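Local coordinates for protein magnesium-protoporphyrin O-methyltransferase (Synechocystis sp., PDB 4QDJ) that transfers a methyl group from S-adenosylmethionine to a propionate of magnesium-protoporphyrin IX, giving the 13-monomethyl ester on the way to chlorophyll, at residues 8-11 with 12-16; 22-25 with 26-30; 44-47 with 48-52; 91-94 with 95-98; 199-202 with 203-207. All blocks are in the same frame, centred on the assembly; numbering follows the deposited sequence. Where two conformers were deposited one is given.

Contact 1. Residues 8-11 with 12-16. With SAM (S-adenosylmethionine), chain B.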
# COMPACT_ATOMS: atom_id res chain seq x y z
N ASP A 8 -18.29 2.73 -0.72
CA ASP A 8 -17.14 2.27 -1.49
C ASP A 8 -16.25 1.29 -0.72
O ASP A 8 -15.80 0.29 -1.27
CB ASP A 8 -16.32 3.45 -2.00
CG ASP A 8 -17.11 4.35 -2.93
OD1 ASP A 8 -18.16 3.91 -3.44
OD2 ASP A 8 -16.68 5.51 -3.15
N LYS A 9 -16.02 1.59 0.55
CA LYS A 9 -15.19 0.73 1.40
C LYS A 9 -15.75 -0.68 1.51
O LYS A 9 -15.01 -1.65 1.48
CB LYS A 9 -15.03 1.34 2.79
CG LYS A 9 -14.11 2.54 2.84
CD LYS A 9 -14.04 3.11 4.25
CE LYS A 9 -13.13 4.33 4.31
NZ LYS A 9 -13.10 4.92 5.67
N THR A 10 -17.07 -0.78 1.64
CA THR A 10 -17.72 -2.08 1.76
C THR A 10 -17.60 -2.87 0.46
O THR A 10 -17.33 -4.07 0.48
CB THR A 10 -19.21 -1.94 2.14
OG1 THR A 10 -19.31 -1.22 3.38
CG2 THR A 10 -19.85 -3.31 2.31
N ILE A 11 -17.81 -2.19 -0.66
CA ILE A 11 -17.69 -2.82 -1.97
C ILE A 11 -16.28 -3.37 -2.17
O ILE A 11 -16.10 -4.52 -2.60
CB ILE A 11 -18.02 -1.84 -3.11
CG1 ILE A 11 -19.47 -1.37 -3.00
CG2 ILE A 11 -17.77 -2.48 -4.46
CD1 ILE A 11 -19.89 -0.40 -4.08
N VAL A 12 -15.28 -2.56 -1.85
CA VAL A 12 -13.89 -2.98 -1.99
C VAL A 12 -13.55 -4.11 -1.02
O VAL A 12 -12.94 -5.11 -1.42
CB VAL A 12 -12.92 -1.80 -1.79
CG1 VAL A 12 -11.48 -2.28 -1.85
CG2 VAL A 12 -13.17 -0.73 -2.85
N ARG A 13 -13.96 -3.97 0.23
CA ARG A 13 -13.73 -5.00 1.24
C ARG A 13 -14.34 -6.34 0.83
O ARG A 13 -13.68 -7.38 0.89
CB ARG A 13 -14.31 -4.59 2.59
CG ARG A 13 -14.09 -5.62 3.69
CD ARG A 13 -15.07 -5.42 4.83
NE ARG A 13 -16.44 -5.59 4.38
CZ ARG A 13 -17.51 -5.47 5.17
NH1 ARG A 13 -17.36 -5.18 6.46
NH2 ARG A 13 -18.72 -5.63 4.67
N ASP A 14 -15.60 -6.32 0.40
CA ASP A 14 -16.29 -7.54 -0.00
C ASP A 14 -15.63 -8.19 -1.21
O ASP A 14 -15.57 -9.42 -1.31
CB ASP A 14 -17.77 -7.25 -0.31
CG ASP A 14 -18.55 -6.85 0.92
OD1 ASP A 14 -18.01 -6.97 2.04
OD2 ASP A 14 -19.71 -6.42 0.77
N TYR A 15 -15.13 -7.37 -2.13
CA TYR A 15 -14.43 -7.87 -3.30
C TYR A 15 -13.17 -8.63 -2.91
O TYR A 15 -12.94 -9.75 -3.36
CB TYR A 15 -14.09 -6.71 -4.25
CG TYR A 15 -13.16 -7.09 -5.38
CD1 TYR A 15 -13.62 -7.83 -6.47
CD2 TYR A 15 -11.82 -6.70 -5.37
CE1 TYR A 15 -12.77 -8.18 -7.51
CE2 TYR A 15 -10.97 -7.04 -6.40
CZ TYR A 15 -11.45 -7.78 -7.47
OH TYR A 15 -10.59 -8.12 -8.49
N PHE A 16 -12.35 -8.02 -2.05
CA PHE A 16 -11.11 -8.65 -1.62
C PHE A 16 -11.31 -9.76 -0.59
O PHE A 16 -10.37 -10.48 -0.26
CB PHE A 16 -10.11 -7.60 -1.12
CG PHE A 16 -9.45 -6.82 -2.22
CD1 PHE A 16 -8.40 -7.37 -2.94
CD2 PHE A 16 -9.89 -5.55 -2.55
CE1 PHE A 16 -7.80 -6.66 -3.96
CE2 PHE A 16 -9.29 -4.84 -3.57
CZ PHE A 16 -8.24 -5.39 -4.28
N SAM B . -0.59 -2.38 -0.91
CA SAM B . -0.59 -3.79 -1.30
C SAM B . 0.48 -4.06 -2.35
O SAM B . 0.86 -3.16 -3.11
OXT SAM B . 0.98 -5.17 -2.47
CB SAM B . -1.96 -4.26 -1.78
CG SAM B . -2.57 -3.53 -2.97
SD SAM B . -4.15 -4.26 -3.48
CE SAM B . -4.32 -3.64 -5.18
C5' SAM B . -5.31 -3.15 -2.65
C4' SAM B . -5.51 -3.55 -1.19
O4' SAM B . -6.00 -2.43 -0.49
C3' SAM B . -6.53 -4.67 -1.01
O3' SAM B . -5.94 -5.69 -0.25
C2' SAM B . -7.66 -4.03 -0.23
O2' SAM B . -8.24 -4.93 0.69
C1' SAM B . -6.95 -2.87 0.45
N9 SAM B . -7.85 -1.78 0.82
C8 SAM B . -8.82 -1.19 0.05
N7 SAM B . -9.41 -0.22 0.79
C5 SAM B . -8.84 -0.19 2.01
C6 SAM B . -9.06 0.60 3.13
N6 SAM B . -10.00 1.54 3.12
N1 SAM B . -8.29 0.39 4.26
C2 SAM B . -7.32 -0.58 4.27
N3 SAM B . -7.10 -1.36 3.16
C4 SAM B . -7.85 -1.16 2.05

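Contact 2. Residues 22-25 with 26-30. With SAM (S-adenosylmethionine), chain B.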
# COMPACT_ATOMS: atom_id res chain seq x y z
N ASP A 22 -9.05 -14.38 -4.42
CA ASP A 22 -8.54 -15.46 -5.25
C ASP A 22 -7.69 -14.94 -6.40
O ASP A 22 -6.62 -15.47 -6.69
CB ASP A 22 -9.69 -16.31 -5.78
CG ASP A 22 -10.51 -16.95 -4.67
OD1 ASP A 22 -9.90 -17.39 -3.67
OD2 ASP A 22 -11.75 -17.00 -4.79
N ARG A 23 -8.15 -13.87 -7.04
CA ARG A 23 -7.46 -13.33 -8.20
C ARG A 23 -6.16 -12.63 -7.82
O ARG A 23 -5.14 -12.81 -8.47
CB ARG A 23 -8.39 -12.39 -8.98
CG ARG A 23 -9.64 -13.09 -9.51
CD ARG A 23 -10.65 -12.10 -10.06
NE ARG A 23 -11.96 -12.72 -10.24
CZ ARG A 23 -12.41 -13.20 -11.39
NH1 ARG A 23 -11.66 -13.15 -12.48
NH2 ARG A 23 -13.63 -13.74 -11.45
N TRP A 24 -6.20 -11.83 -6.76
CA TRP A 24 -5.02 -11.07 -6.36
C TRP A 24 -3.99 -11.90 -5.60
O TRP A 24 -2.79 -11.61 -5.67
CB TRP A 24 -5.41 -9.78 -5.63
CG TRP A 24 -5.98 -8.78 -6.59
CD1 TRP A 24 -7.30 -8.54 -6.84
CD2 TRP A 24 -5.24 -7.91 -7.46
NE1 TRP A 24 -7.43 -7.57 -7.80
CE2 TRP A 24 -6.18 -7.16 -8.19
CE3 TRP A 24 -3.88 -7.68 -7.67
CZ2 TRP A 24 -5.80 -6.20 -9.13
CZ3 TRP A 24 -3.50 -6.73 -8.61
CH2 TRP A 24 -4.46 -6.00 -9.32
N ARG A 25 -4.43 -12.92 -4.88
CA ARG A 25 -3.49 -13.84 -4.25
C ARG A 25 -2.66 -14.52 -5.34
O ARG A 25 -1.47 -14.77 -5.16
CB ARG A 25 -4.21 -14.88 -3.39
CG ARG A 25 -3.31 -15.99 -2.88
CD ARG A 25 -4.06 -16.96 -1.98
NE ARG A 25 -3.32 -18.20 -1.80
CZ ARG A 25 -3.69 -19.18 -0.98
NH1 ARG A 25 -4.79 -19.06 -0.25
NH2 ARG A 25 -2.95 -20.28 -0.89
N ARG A 26 -3.30 -14.81 -6.46
CA ARG A 26 -2.62 -15.43 -7.59
C ARG A 26 -1.66 -14.45 -8.26
O ARG A 26 -0.49 -14.77 -8.49
CB ARG A 26 -3.63 -15.99 -8.60
CG ARG A 26 -3.03 -16.49 -9.91
CD ARG A 26 -1.95 -17.54 -9.70
NE ARG A 26 -2.45 -18.76 -9.07
CZ ARG A 26 -2.73 -19.89 -9.71
NH1 ARG A 26 -2.56 -19.98 -11.02
NH2 ARG A 26 -3.17 -20.94 -9.04
N ILE A 27 -2.14 -13.24 -8.55
CA ILE A 27 -1.31 -12.22 -9.18
C ILE A 27 -0.08 -11.90 -8.32
O ILE A 27 1.04 -11.87 -8.82
CB ILE A 27 -2.09 -10.93 -9.47
CG1 ILE A 27 -3.17 -11.19 -10.53
CG2 ILE A 27 -1.16 -9.82 -9.93
CD1 ILE A 27 -4.05 -9.98 -10.82
N TYR A 28 -0.31 -11.70 -7.03
CA TYR A 28 0.75 -11.36 -6.09
C TYR A 28 1.55 -12.58 -5.63
O TYR A 28 2.52 -12.44 -4.88
CB TYR A 28 0.18 -10.67 -4.86
CG TYR A 28 -0.35 -9.27 -5.10
CD1 TYR A 28 0.06 -8.52 -6.20
CD2 TYR A 28 -1.24 -8.69 -4.21
CE1 TYR A 28 -0.42 -7.24 -6.40
CE2 TYR A 28 -1.73 -7.41 -4.41
CZ TYR A 28 -1.31 -6.69 -5.50
OH TYR A 28 -1.79 -5.42 -5.70
N GLY A 29 1.14 -13.76 -6.07
CA GLY A 29 1.79 -14.99 -5.65
C GLY A 29 2.51 -15.68 -6.79
O GLY A 29 3.14 -15.03 -7.62
N ASP A 30 2.42 -17.01 -6.82
CA ASP A 30 3.07 -17.80 -7.86
C ASP A 30 2.03 -18.57 -8.66
O ASP A 30 0.87 -18.69 -8.25
CB ASP A 30 4.06 -18.79 -7.24
CG ASP A 30 5.04 -18.11 -6.29
OD1 ASP A 30 5.51 -17.00 -6.61
OD2 ASP A 30 5.33 -18.70 -5.23
N SAM B . -0.59 -2.38 -0.91
CA SAM B . -0.59 -3.79 -1.30
C SAM B . 0.48 -4.06 -2.35
O SAM B . 0.86 -3.16 -3.11
OXT SAM B . 0.98 -5.17 -2.47
CB SAM B . -1.96 -4.26 -1.78
CG SAM B . -2.57 -3.53 -2.97
SD SAM B . -4.15 -4.26 -3.48
CE SAM B . -4.32 -3.64 -5.18
C5' SAM B . -5.31 -3.15 -2.65
C4' SAM B . -5.51 -3.55 -1.19
O4' SAM B . -6.00 -2.43 -0.49
C3' SAM B . -6.53 -4.67 -1.01
O3' SAM B . -5.94 -5.69 -0.25
C2' SAM B . -7.66 -4.03 -0.23
O2' SAM B . -8.24 -4.93 0.69
C1' SAM B . -6.95 -2.87 0.45
N9 SAM B . -7.85 -1.78 0.82
C8 SAM B . -8.82 -1.19 0.05
N7 SAM B . -9.41 -0.22 0.79
C5 SAM B . -8.84 -0.19 2.01
C6 SAM B . -9.06 0.60 3.13
N6 SAM B . -10.00 1.54 3.12
N1 SAM B . -8.29 0.39 4.26
C2 SAM B . -7.32 -0.58 4.27
N3 SAM B . -7.10 -1.36 3.16
C4 SAM B . -7.85 -1.16 2.05

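Contact 3. Residues 44-47 with 48-52. With SAM (S-adenosylmethionine), chain B.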
# COMPACT_ATOMS: atom_id res chain seq x y z
N HIS A 44 3.78 -4.57 -10.51
CA HIS A 44 3.60 -4.41 -9.07
C HIS A 44 4.88 -4.78 -8.32
O HIS A 44 5.25 -4.12 -7.35
CB HIS A 44 2.43 -5.26 -8.58
CG HIS A 44 2.34 -5.36 -7.09
ND1 HIS A 44 2.75 -6.48 -6.40
CD2 HIS A 44 1.91 -4.47 -6.16
CE1 HIS A 44 2.56 -6.28 -5.10
NE2 HIS A 44 2.05 -5.07 -4.93
N GLN A 45 5.57 -5.82 -8.78
CA GLN A 45 6.83 -6.21 -8.15
C GLN A 45 7.87 -5.10 -8.30
O GLN A 45 8.68 -4.88 -7.40
CB GLN A 45 7.36 -7.52 -8.74
CG GLN A 45 8.59 -8.05 -8.03
CD GLN A 45 8.31 -8.46 -6.60
OE1 GLN A 45 7.42 -9.27 -6.34
NE2 GLN A 45 9.06 -7.90 -5.66
N GLN A 46 7.85 -4.39 -9.43
CA GLN A 46 8.76 -3.28 -9.64
C GLN A 46 8.47 -2.14 -8.67
O GLN A 46 9.39 -1.53 -8.11
CB GLN A 46 8.68 -2.78 -11.09
CG GLN A 46 9.59 -1.59 -11.37
CD GLN A 46 9.63 -1.23 -12.84
OE1 GLN A 46 9.59 -2.10 -13.71
NE2 GLN A 46 9.72 0.07 -13.13
N THR A 47 7.19 -1.86 -8.45
CA THR A 47 6.79 -0.82 -7.51
C THR A 47 7.27 -1.15 -6.11
O THR A 47 7.87 -0.32 -5.43
CB THR A 47 5.26 -0.63 -7.50
OG1 THR A 47 4.82 -0.22 -8.80
CG2 THR A 47 4.85 0.43 -6.48
N VAL A 48 7.01 -2.39 -5.68
CA VAL A 48 7.47 -2.85 -4.38
C VAL A 48 8.98 -2.74 -4.25
O VAL A 48 9.49 -2.17 -3.28
CB VAL A 48 7.02 -4.30 -4.11
CG1 VAL A 48 7.71 -4.86 -2.88
CG2 VAL A 48 5.50 -4.37 -3.96
N ASP A 49 9.70 -3.26 -5.24
CA ASP A 49 11.16 -3.25 -5.20
C ASP A 49 11.73 -1.83 -5.18
O ASP A 49 12.74 -1.57 -4.53
CB ASP A 49 11.75 -4.05 -6.37
CG ASP A 49 11.59 -5.55 -6.19
OD1 ASP A 49 11.34 -6.00 -5.05
OD2 ASP A 49 11.73 -6.28 -7.20
N SER A 50 11.08 -0.91 -5.89
CA SER A 50 11.52 0.49 -5.92
C SER A 50 11.41 1.13 -4.54
O SER A 50 12.29 1.87 -4.11
CB SER A 50 10.71 1.29 -6.94
OG SER A 50 11.04 0.92 -8.27
N VAL A 51 10.31 0.85 -3.85
CA VAL A 51 10.09 1.41 -2.52
C VAL A 51 11.06 0.82 -1.50
O VAL A 51 11.66 1.54 -0.70
CB VAL A 51 8.62 1.25 -2.07
CG1 VAL A 51 8.45 1.66 -0.61
CG2 VAL A 51 7.72 2.08 -2.97
N VAL A 52 11.22 -0.50 -1.54
CA VAL A 52 12.20 -1.16 -0.68
C VAL A 52 13.59 -0.57 -0.90
O VAL A 52 14.31 -0.28 0.05
CB VAL A 52 12.23 -2.69 -0.91
CG1 VAL A 52 13.38 -3.33 -0.14
CG2 VAL A 52 10.90 -3.31 -0.50
N SAM B . -0.59 -2.38 -0.91
CA SAM B . -0.59 -3.79 -1.30
C SAM B . 0.48 -4.06 -2.35
O SAM B . 0.86 -3.16 -3.11
OXT SAM B . 0.98 -5.17 -2.47
CB SAM B . -1.96 -4.26 -1.78
CG SAM B . -2.57 -3.53 -2.97
SD SAM B . -4.15 -4.26 -3.48
CE SAM B . -4.32 -3.64 -5.18
C5' SAM B . -5.31 -3.15 -2.65
C4' SAM B . -5.51 -3.55 -1.19
O4' SAM B . -6.00 -2.43 -0.49
C3' SAM B . -6.53 -4.67 -1.01
O3' SAM B . -5.94 -5.69 -0.25
C2' SAM B . -7.66 -4.03 -0.23
O2' SAM B . -8.24 -4.93 0.69
C1' SAM B . -6.95 -2.87 0.45
N9 SAM B . -7.85 -1.78 0.82
C8 SAM B . -8.82 -1.19 0.05
N7 SAM B . -9.41 -0.22 0.79
C5 SAM B . -8.84 -0.19 2.01
C6 SAM B . -9.06 0.60 3.13
N6 SAM B . -10.00 1.54 3.12
N1 SAM B . -8.29 0.39 4.26
C2 SAM B . -7.32 -0.58 4.27
N3 SAM B . -7.10 -1.36 3.16
C4 SAM B . -7.85 -1.16 2.05
O HOH W 1 9.25 1.55 -10.35

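Contact 4. Residues 91-94 with 95-98. With SAM (S-adenosylmethionine), chain B.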
# COMPACT_ATOMS: atom_id res chain seq x y z
N ASP A 91 -5.02 -4.14 6.63
CA ASP A 91 -5.82 -4.19 5.42
C ASP A 91 -7.29 -4.34 5.82
O ASP A 91 -7.60 -4.95 6.84
CB ASP A 91 -5.39 -5.36 4.54
CG ASP A 91 -5.87 -5.23 3.11
OD1 ASP A 91 -7.07 -5.47 2.87
OD2 ASP A 91 -5.05 -4.90 2.23
N ILE A 92 -8.18 -3.78 5.02
CA ILE A 92 -9.60 -3.83 5.32
C ILE A 92 -10.16 -5.24 5.11
O ILE A 92 -11.21 -5.60 5.66
CB ILE A 92 -10.39 -2.80 4.48
CG1 ILE A 92 -11.76 -2.52 5.10
CG2 ILE A 92 -10.51 -3.26 3.03
CD1 ILE A 92 -12.51 -1.38 4.44
N SER A 93 -9.44 -6.05 4.34
CA SER A 93 -9.87 -7.41 4.02
C SER A 93 -9.22 -8.45 4.93
O SER A 93 -8.00 -8.62 4.93
CB SER A 93 -9.55 -7.73 2.56
OG SER A 93 -9.57 -9.13 2.33
N GLU A 94 -10.04 -9.17 5.69
CA GLU A 94 -9.53 -10.21 6.58
C GLU A 94 -8.87 -11.35 5.81
O GLU A 94 -7.92 -11.96 6.29
CB GLU A 94 -10.64 -10.74 7.50
CG GLU A 94 -11.85 -11.31 6.78
CD GLU A 94 -12.92 -11.79 7.74
OE1 GLU A 94 -12.76 -11.60 8.96
OE2 GLU A 94 -13.93 -12.35 7.27
N LYS A 95 -9.37 -11.62 4.60
CA LYS A 95 -8.78 -12.68 3.78
C LYS A 95 -7.36 -12.32 3.34
O LYS A 95 -6.45 -13.15 3.42
CB LYS A 95 -9.66 -13.00 2.57
CG LYS A 95 -10.98 -13.66 2.92
CD LYS A 95 -11.38 -14.72 1.91
CE LYS A 95 -10.50 -15.96 2.03
NZ LYS A 95 -10.99 -17.07 1.18
N MET A 96 -7.18 -11.09 2.88
CA MET A 96 -5.85 -10.64 2.48
C MET A 96 -4.89 -10.65 3.66
O MET A 96 -3.76 -11.13 3.55
CB MET A 96 -5.92 -9.25 1.83
CG MET A 96 -6.78 -9.18 0.57
SD MET A 96 -6.05 -10.01 -0.87
CE MET A 96 -4.90 -8.76 -1.45
N VAL A 97 -5.35 -10.13 4.80
CA VAL A 97 -4.58 -10.11 6.04
C VAL A 97 -4.15 -11.52 6.46
O VAL A 97 -3.00 -11.74 6.84
CB VAL A 97 -5.38 -9.48 7.20
CG1 VAL A 97 -4.72 -9.77 8.55
CG2 VAL A 97 -5.53 -7.99 7.00
N GLY A 98 -5.09 -12.45 6.40
CA GLY A 98 -4.82 -13.83 6.78
C GLY A 98 -3.74 -14.45 5.92
O GLY A 98 -2.88 -15.17 6.42
N SAM B . -0.59 -2.38 -0.91
CA SAM B . -0.59 -3.79 -1.30
C SAM B . 0.48 -4.06 -2.35
O SAM B . 0.86 -3.16 -3.11
OXT SAM B . 0.98 -5.17 -2.47
CB SAM B . -1.96 -4.26 -1.78
CG SAM B . -2.57 -3.53 -2.97
SD SAM B . -4.15 -4.26 -3.48
CE SAM B . -4.32 -3.64 -5.18
C5' SAM B . -5.31 -3.15 -2.65
C4' SAM B . -5.51 -3.55 -1.19
O4' SAM B . -6.00 -2.43 -0.49
C3' SAM B . -6.53 -4.67 -1.01
O3' SAM B . -5.94 -5.69 -0.25
C2' SAM B . -7.66 -4.03 -0.23
O2' SAM B . -8.24 -4.93 0.69
C1' SAM B . -6.95 -2.87 0.45
N9 SAM B . -7.85 -1.78 0.82
C8 SAM B . -8.82 -1.19 0.05
N7 SAM B . -9.41 -0.22 0.79
C5 SAM B . -8.84 -0.19 2.01
C6 SAM B . -9.06 0.60 3.13
N6 SAM B . -10.00 1.54 3.12
N1 SAM B . -8.29 0.39 4.26
C2 SAM B . -7.32 -0.58 4.27
N3 SAM B . -7.10 -1.36 3.16
C4 SAM B . -7.85 -1.16 2.05

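Contact 5. Residues 199-202 with 203-207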
# COMPACT_ATOMS: atom_id res chain seq x y z
N ARG A 199 -0.40 16.04 -5.06
CA ARG A 199 0.62 16.93 -4.51
C ARG A 199 -0.01 18.05 -3.67
O ARG A 199 0.56 18.46 -2.66
CB ARG A 199 1.48 17.53 -5.62
CG ARG A 199 2.49 16.56 -6.22
CD ARG A 199 3.28 17.24 -7.33
NE ARG A 199 4.28 16.37 -7.93
CZ ARG A 199 5.59 16.48 -7.72
NH1 ARG A 199 6.07 17.44 -6.93
NH2 ARG A 199 6.43 15.64 -8.31
N LYS A 200 -1.17 18.54 -4.11
CA LYS A 200 -1.87 19.59 -3.39
C LYS A 200 -2.33 19.10 -2.02
O LYS A 200 -2.16 19.78 -1.01
CB LYS A 200 -3.06 20.09 -4.21
CG LYS A 200 -3.86 21.21 -3.55
CD LYS A 200 -2.98 22.41 -3.24
CE LYS A 200 -3.82 23.64 -2.89
NZ LYS A 200 -4.73 23.40 -1.74
N ILE A 201 -2.91 17.90 -1.99
CA ILE A 201 -3.37 17.30 -0.74
C ILE A 201 -2.21 17.07 0.22
O ILE A 201 -2.31 17.33 1.41
CB ILE A 201 -4.10 15.96 -1.01
CG1 ILE A 201 -5.33 16.20 -1.88
CG2 ILE A 201 -4.51 15.30 0.30
CD1 ILE A 201 -5.85 14.96 -2.57
N LEU A 202 -1.09 16.59 -0.32
CA LEU A 202 0.10 16.38 0.50
C LEU A 202 0.63 17.70 1.05
O LEU A 202 0.99 17.79 2.22
CB LEU A 202 1.19 15.65 -0.31
CG LEU A 202 0.91 14.17 -0.57
CD1 LEU A 202 1.87 13.60 -1.61
CD2 LEU A 202 0.99 13.37 0.73
N GLY A 203 0.64 18.72 0.20
CA GLY A 203 1.07 20.05 0.62
C GLY A 203 0.17 20.64 1.69
O GLY A 203 0.65 21.27 2.63
N ASP A 204 -1.13 20.42 1.56
CA ASP A 204 -2.10 20.91 2.54
C ASP A 204 -1.87 20.27 3.91
O ASP A 204 -2.20 20.85 4.94
CB ASP A 204 -3.54 20.64 2.08
CG ASP A 204 -3.96 21.53 0.92
OD1 ASP A 204 -3.30 22.57 0.69
OD2 ASP A 204 -4.96 21.19 0.25
N ASN A 205 -1.31 19.06 3.91
CA ASN A 205 -1.05 18.34 5.15
C ASN A 205 0.37 18.55 5.68
O ASN A 205 0.77 17.90 6.65
CB ASN A 205 -1.35 16.85 4.98
CG ASN A 205 -2.83 16.56 4.97
OD1 ASN A 205 -3.46 16.47 6.03
ND2 ASN A 205 -3.41 16.42 3.78
N GLY A 206 1.12 19.45 5.05
CA GLY A 206 2.42 19.83 5.55
C GLY A 206 3.57 18.99 5.03
O GLY A 206 4.63 18.92 5.66
N PHE A 207 3.37 18.36 3.88
CA PHE A 207 4.40 17.51 3.29
C PHE A 207 4.92 18.06 1.97
O PHE A 207 4.16 18.60 1.16
CB PHE A 207 3.86 16.09 3.06
CG PHE A 207 3.72 15.28 4.31
CD1 PHE A 207 2.69 15.53 5.20
CD2 PHE A 207 4.61 14.26 4.59
CE1 PHE A 207 2.56 14.77 6.36
CE2 PHE A 207 4.49 13.50 5.74
CZ PHE A 207 3.46 13.76 6.62
O HOH W 2 3.27 18.39 -2.01

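Contact 1. Residues 8-11 with 12-16
The methyl CG2 of Thr-10 lies beside two charged groups of the next helical turn, 3.5 Å from NH2 of Arg-13 and equally close to OD2 of Asp-14. OG1 of Thr-10 stands beside the backbone N (chi1 -58°), where it bonds to Asp-7, and this leaves CG2 anti to that nitrogen. Arg-13 leaves the helix with CG also anti to its N, then bends at chi3 (61°), and the bend lays its guanidinium alongside Thr-10. There it grips Asp-14 side-on: NE and NH2 both donate to the single oxygen OD1, NH2 at 3.0 Å, with OD1 close to the guanidinium plane. Beneath these side chains the backbone bonds of helix 8-16 run regularly, as from Asp-14 N to Thr-10 O at 2.8 Å.

Another side of the same helix faces the cofactor. Val-12 sends CG1 to within 3.4 Å of C8 of the S-adenosylmethionine adenine, while CG2 packs on Asp-8 O. One turn on, Phe-16 lays a ring face under the ribose, where C3' lies over the middle of the ring, 3.5 Å above its plane; Tyr-15 CD2 meets the opposite face near its rim. The chemistry implies a helix with two characters: one side holds an ion pair between successive residues, and another offers hydrocarbon and aromatic surface to the nucleoside.

Contact 2. Residues 22-25 with 26-30
Trp-24 and Tyr-28, one helical turn apart, meet where helix 19-27 gives way to a loop that delivers Tyr-28 to the S-adenosylmethionine pocket of this class I-like methyltransferase. The turn is held by Tyr-28 N donating to Trp-24 O at 2.8 Å. Followed outward, Tyr-28 starts with CB 3.2 Å from Trp-24 O, and CG and CD2 stay close to the same oxygen. CE1 and CZ then come up against the indole, CZ lying 3.5 Å from Trp-24 CE3. That indole carbon sits over one face of the tyrosine ring, toward its rim; the two ring planes are inclined at 51°, neither stacked nor perpendicular. Ile-27 covers a face of the indole with CD1, a CH-pi contact 4.0 Å from the centroid of the six-membered ring of Trp-24. Trp-24 NE1 bonds to Tyr-15, and the tyrosine ring also stacks on His-44. At its tip, Tyr-28 OH lies 3.1 Å from CE, the transferable methyl carbon of S-adenosylmethionine.

Contact 3. Residues 44-47 with 48-52
His-44, in the middle of a long helix, points NE2 at the carboxylate of S-adenosylmethionine and meets both oxygens, OXT at 2.7 Å and, in a weak bond, O at 2.9 Å. Both oxygens are approached from the edge of the imidazole. With CG anti to the backbone N (chi1 169°), the ring reaches forward along the helix and crosses Val-48, whose CG2 lies over one face in a CH-pi contact 3.9 Å from the imidazole centroid. The methyl over the face and the torsion together probably hold the donor in place.

On the outer surface, Gln-45 bends at chi2 (66°) and donates from NE2 to Asp-49 OD1 at 3.0 Å; the amide hydrogen comes down on the carboxylate from above its plane. Next to it Gln-46 O accepts from Ser-50 N at 2.9 Å. In the conformer described, and so with less certainty, Ser-50 OG also donates to Gln-46 O at 3.0 Å, from the opposite face of the carbonyl plane.

The buried side of helix 35-58 rests on the central sheet: Thr-47 and Val-51 pack on Ile-224 of strand 221-229, and Thr-47 OG1 bonds to Tyr-220 and Thr-215, the latter on strand 207-216.

Contact 4. Residues 91-94 with 95-98
Asp-91 and Met-96 approach the ribose of S-adenosylmethionine together. The carboxylate takes both hydroxyls, one per oxygen: O2' donates to OD1 at 2.5 Å and O3' to OD2 at 2.8 Å. This is the acidic residue at the end of the second strand of the Rossmann-like sheet that class I methyltransferases use to hold the ribose diol. Met-96, bent at chi2 and chi3, brings CE to 3.5 Å from O3'. Ile-92 contributes CG2, which lies 3.5 Å from C4 of the adenine.

In the second shell, Asp-91 OD1 also accepts from Ser-93 N at 2.8 Å through its anti lone pair, making an Asx turn, while Gly-72 N donates to OD2. Asp-91 CB packs against Val-97 CG2, which fastens the strand end to the first turn of the helix. That helix is N-capped by Ser-93: OG, anti to its backbone N (chi1 162°), accepts from Met-96 N at 3.1 Å in an almost straight bond. The same hydroxyl pairs with Asn-17, while Ser-93 O accepts from Val-97 N.

Each carboxylate oxygen thus has a ribose hydroxyl and a backbone N-H as donors. Such bonding would be expected to favour the ionised carboxylate and to fix its rotation, which probably keeps both oxygens turned toward the diol.

Contact 5. Residues 199-202 with 203-207
Lys-200 and Asp-204 form a salt bridge across one turn of helix 195-204, with NZ 2.9 Å from OD1 and 3.0 Å from OD2. Both oxygens use their syn lone pairs, so the ammonium sits in the fork of the carboxylate; the lysine chain reaches it by bending at chi2 (58°) and again at chi4. Close by, Asn-205 turns its amide back on the helix, ND2 donating to Ile-201 O at 2.8 Å from above the carbonyl plane. That amide nitrogen also bonds to Ser-150 of helix 142-155.

Leu-202 O takes its main bond from Phe-207 N at 3.0 Å. Leu-202 CB packs 4.3 Å from Phe-207 CB. Leu-202 runs on into the core between Ile-149, Leu-160 and Ile-209, where Phe-207 also touches Leu-160. With Gly-206 at positive phi and its N bonded to Gly-203 O at 3.1 Å, the helix ends in a Schellman motif and passes through Gly-206 into strand 207-216.

All five contacts are local and follow one another in series; none nests in or crosses another, and none closes a long loop. Contacts 1 and 2 lie on successive helices near the N terminus and touch through Phe-16 and Trp-24. Contact 2 meets contact 3, on helix 35-58, through Tyr-28 and His-44. Contact 4, at the turn from strand 86-91 into helix 94-108, returns to contact 1, their centres about 11 Å apart. These four all touch S-adenosylmethionine, joining the N-terminal helices to the sheet. Contact 5 stands apart, about 29 Å from contact 4 between centres, where helix 195-204 enters edge strand 207-216.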